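Local coordinates for DNA mimic protein DMP12 (Neisseria meningitidis MC58, PDB 3W1O) that mimics the shape and charge of DNA and binds the histone-like protein HU, partially preventing HU from binding DNA, at residues L81-K84 with E85-N89. Sequence-based numbering, arbitrary orientation.
Sequences LAVK and EKLQN
Lys84 and Gln88 meet one helical turn apart: the methylenes of Lys84 cross the side-chain amide of Gln88 at an angle, CG of Lys84 lying 3.8 Å from CD of Gln88. Two bends near the lysine tip (chi3 67°, chi4 69°) curl the chain so that NZ reaches two waters. One of them also accepts a bond from NE2 of Gln88, whose amide suits the place by offering an N-H, and so bridges amine and amide. The other, 2.7 Å from NZ of Lys84, donates to Leu81 O and, at 3.1 Å, to OE1 of Glu85, a carboxylate fit to accept it. A long, flexible lysine suits this place, since its ammonium can serve both waters. NZ of Lys84 and OE1 of Glu85 do not touch, at 4.9 Å; the water bonded to both links them, so any attraction is probably screened. Leu81 O is gripped twice, by the water that also meets OE1 of Glu85 and by Glu85 N at 3.0 Å. The latter is one of four successive i to i+4 bonds, continued by Lys86 N to Ala82 O, Leu87 N to Val83 O and Gln88 N to Lys84 O, that build the last turns of the amphipathic helix 77-88. On its buried side Val83 and Leu87 run side by side, CG1 of Val83 lying 4.2 Å from CD1 of Leu87; these branched apolar chains suit a face where Val83 touches Ile60 of helix 53-61 and Leu87 reaches Ile101 of helix 96-111. Lys86 bends away at chi2 (-83°), carrying its amine to a salt bridge with Glu59.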
ATOM      1  N   LEU A  81      -4.689  10.066   2.040  1.00 24.35           N
ATOM      2  CA  LEU A  81      -5.476  10.455   3.194  1.00 25.90           C
ATOM      3  C   LEU A  81      -6.834   9.812   3.153  1.00 25.28           C
ATOM      4  O   LEU A  81      -7.316   9.361   4.170  1.00 26.13           O
ATOM      5  CB  LEU A  81      -5.635  11.981   3.257  1.00 26.28           C
ATOM      6  CG  LEU A  81      -4.366  12.686   3.694  1.00 27.70           C
ATOM      7  CD1 LEU A  81      -4.420  14.183   3.351  1.00 31.75           C
ATOM      8  CD2 LEU A  81      -4.134  12.454   5.193  1.00 28.90           C
ATOM      9  N   ALA A  82      -7.469   9.799   1.982  1.00 24.82           N
ATOM     10  CA  ALA A  82      -8.810   9.205   1.827  1.00 24.59           C
ATOM     11  C   ALA A  82      -8.792   7.682   2.121  1.00 24.29           C
ATOM     12  O   ALA A  82      -9.695   7.169   2.765  1.00 24.23           O
ATOM     13  CB  ALA A  82      -9.335   9.448   0.433  1.00 24.35           C
ATOM     14  N   VAL A  83      -7.781   6.974   1.622  1.00 23.74           N
ATOM     15  CA  VAL A  83      -7.693   5.525   1.884  1.00 24.38           C
ATOM     16  C   VAL A  83      -7.407   5.307   3.355  1.00 24.06           C
ATOM     17  O   VAL A  83      -8.013   4.416   4.001  1.00 24.71           O
ATOM     18  CB  VAL A  83      -6.602   4.845   1.005  1.00 24.92           C
ATOM     19  CG1 VAL A  83      -6.382   3.364   1.438  1.00 26.93           C
ATOM     20  CG2 VAL A  83      -7.079   4.857  -0.464  1.00 24.43           C
ATOM     21  N   LYS A  84      -6.515   6.125   3.911  1.00 23.87           N
ATOM     22  CA  LYS A  84      -6.169   5.998   5.319  1.00 24.86           C
ATOM     23  C   LYS A  84      -7.402   6.128   6.214  1.00 26.56           C
ATOM     24  O   LYS A  84      -7.576   5.361   7.168  1.00 24.76           O
ATOM     25  CB  LYS A  84      -5.113   6.997   5.723  1.00 23.27           C
ATOM     26  CG  LYS A  84      -4.768   6.893   7.186  1.00 25.27           C
ATOM     27  CD  LYS A  84      -3.510   7.615   7.484  1.00 28.47           C
ATOM     28  CE  LYS A  84      -3.669   9.117   7.303  1.00 33.70           C
ATOM     29  NZ  LYS A  84      -4.560   9.683   8.350  1.00 35.56           N
ATOM     30  N   GLU A  85      -8.249   7.123   5.905  1.00 28.35           N
ATOM     31  CA  GLU A  85      -9.502   7.308   6.630  1.00 31.34           C
ATOM     32  C   GLU A  85     -10.380   6.070   6.523  1.00 30.71           C
ATOM     33  O   GLU A  85     -10.898   5.632   7.553  1.00 32.25           O
ATOM     34  CB  GLU A  85     -10.271   8.535   6.124  1.00 31.66           C
ATOM     35  CG  GLU A  85     -11.206   9.159   7.172  1.00 40.42           C
ATOM     36  CD  GLU A  85     -10.439   9.655   8.411  1.00 47.79           C
ATOM     37  OE1 GLU A  85      -9.395  10.336   8.235  1.00 53.70           O
ATOM     38  OE2 GLU A  85     -10.863   9.353   9.558  1.00 51.27           O
ATOM     39  N   LYS A  86     -10.564   5.540   5.306  1.00 29.81           N
ATOM     40  CA  LYS A  86     -11.400   4.342   5.056  1.00 30.02           C
ATOM     41  C   LYS A  86     -10.900   3.190   5.946  1.00 28.33           C
ATOM     42  O   LYS A  86     -11.676   2.471   6.597  1.00 27.34           O
ATOM     43  CB  LYS A  86     -11.335   3.873   3.600  1.00 29.72           C
ATOM     44  CG  LYS A  86     -12.031   4.708   2.550  1.00 34.20           C
ATOM     45  CD  LYS A  86     -13.507   4.392   2.478  1.00 39.98           C
ATOM     46  CE  LYS A  86     -14.241   5.497   1.731  1.00 42.17           C
ATOM     47  NZ  LYS A  86     -15.692   5.140   1.680  1.00 47.48           N
ATOM     48  N   LEU A  87      -9.589   3.005   5.957  1.00 26.09           N
ATOM     49  CA  LEU A  87      -9.056   1.882   6.741  1.00 25.34           C
ATOM     50  C   LEU A  87      -9.182   2.076   8.254  1.00 26.42           C
ATOM     51  O   LEU A  87      -9.462   1.120   8.972  1.00 26.92           O
ATOM     52  CB  LEU A  87      -7.605   1.603   6.373  1.00 24.10           C
ATOM     53  CG  LEU A  87      -7.327   1.232   4.915  1.00 24.48           C
ATOM     54  CD1 LEU A  87      -5.863   0.862   4.709  1.00 24.83           C
ATOM     55  CD2 LEU A  87      -8.161   0.089   4.507  1.00 27.02           C
ATOM     56  N   GLN A  88      -8.891   3.286   8.724  1.00 26.74           N
ATOM     57  CA  GLN A  88      -8.972   3.610  10.162  1.00 28.56           C
ATOM     58  C   GLN A  88     -10.393   3.444  10.692  1.00 29.61           C
ATOM     59  O   GLN A  88     -10.583   3.087  11.841  1.00 29.30           O
ATOM     60  CB  GLN A  88      -8.492   5.042  10.410  1.00 27.73           C
ATOM     61  CG  GLN A  88      -6.989   5.114  10.456  1.00 28.49           C
ATOM     62  CD  GLN A  88      -6.479   6.527  10.510  1.00 34.10           C
ATOM     63  OE1 GLN A  88      -7.170   7.468  10.099  1.00 35.43           O
ATOM     64  NE2 GLN A  88      -5.274   6.693  11.006  1.00 33.26           N
ATOM     65  N   ASN A  89     -11.380   3.674   9.824  1.00 30.67           N
ATOM     66  CA  ASN A  89     -12.787   3.545  10.199  1.00 32.38           C
ATOM     67  C   ASN A  89     -13.405   2.188   9.923  1.00 31.74           C
ATOM     68  O   ASN A  89     -14.594   2.006  10.199  1.00 32.21           O
ATOM     69  CB  ASN A  89     -13.645   4.669   9.555  1.00 32.89           C
ATOM     70  CG  ASN A  89     -13.293   6.042  10.090  1.00 37.90           C
ATOM     71  OD1 ASN A  89     -13.269   7.016   9.342  1.00 43.20           O
ATOM     72  ND2 ASN A  89     -13.005   6.129  11.382  1.00 42.18           N
TER
HETATM   73  O   HOH W   1      -6.660  10.455   6.783  1.00 33.78           O
HETATM   74  O   HOH W   2      -3.415   9.038  10.966  1.00 42.22           O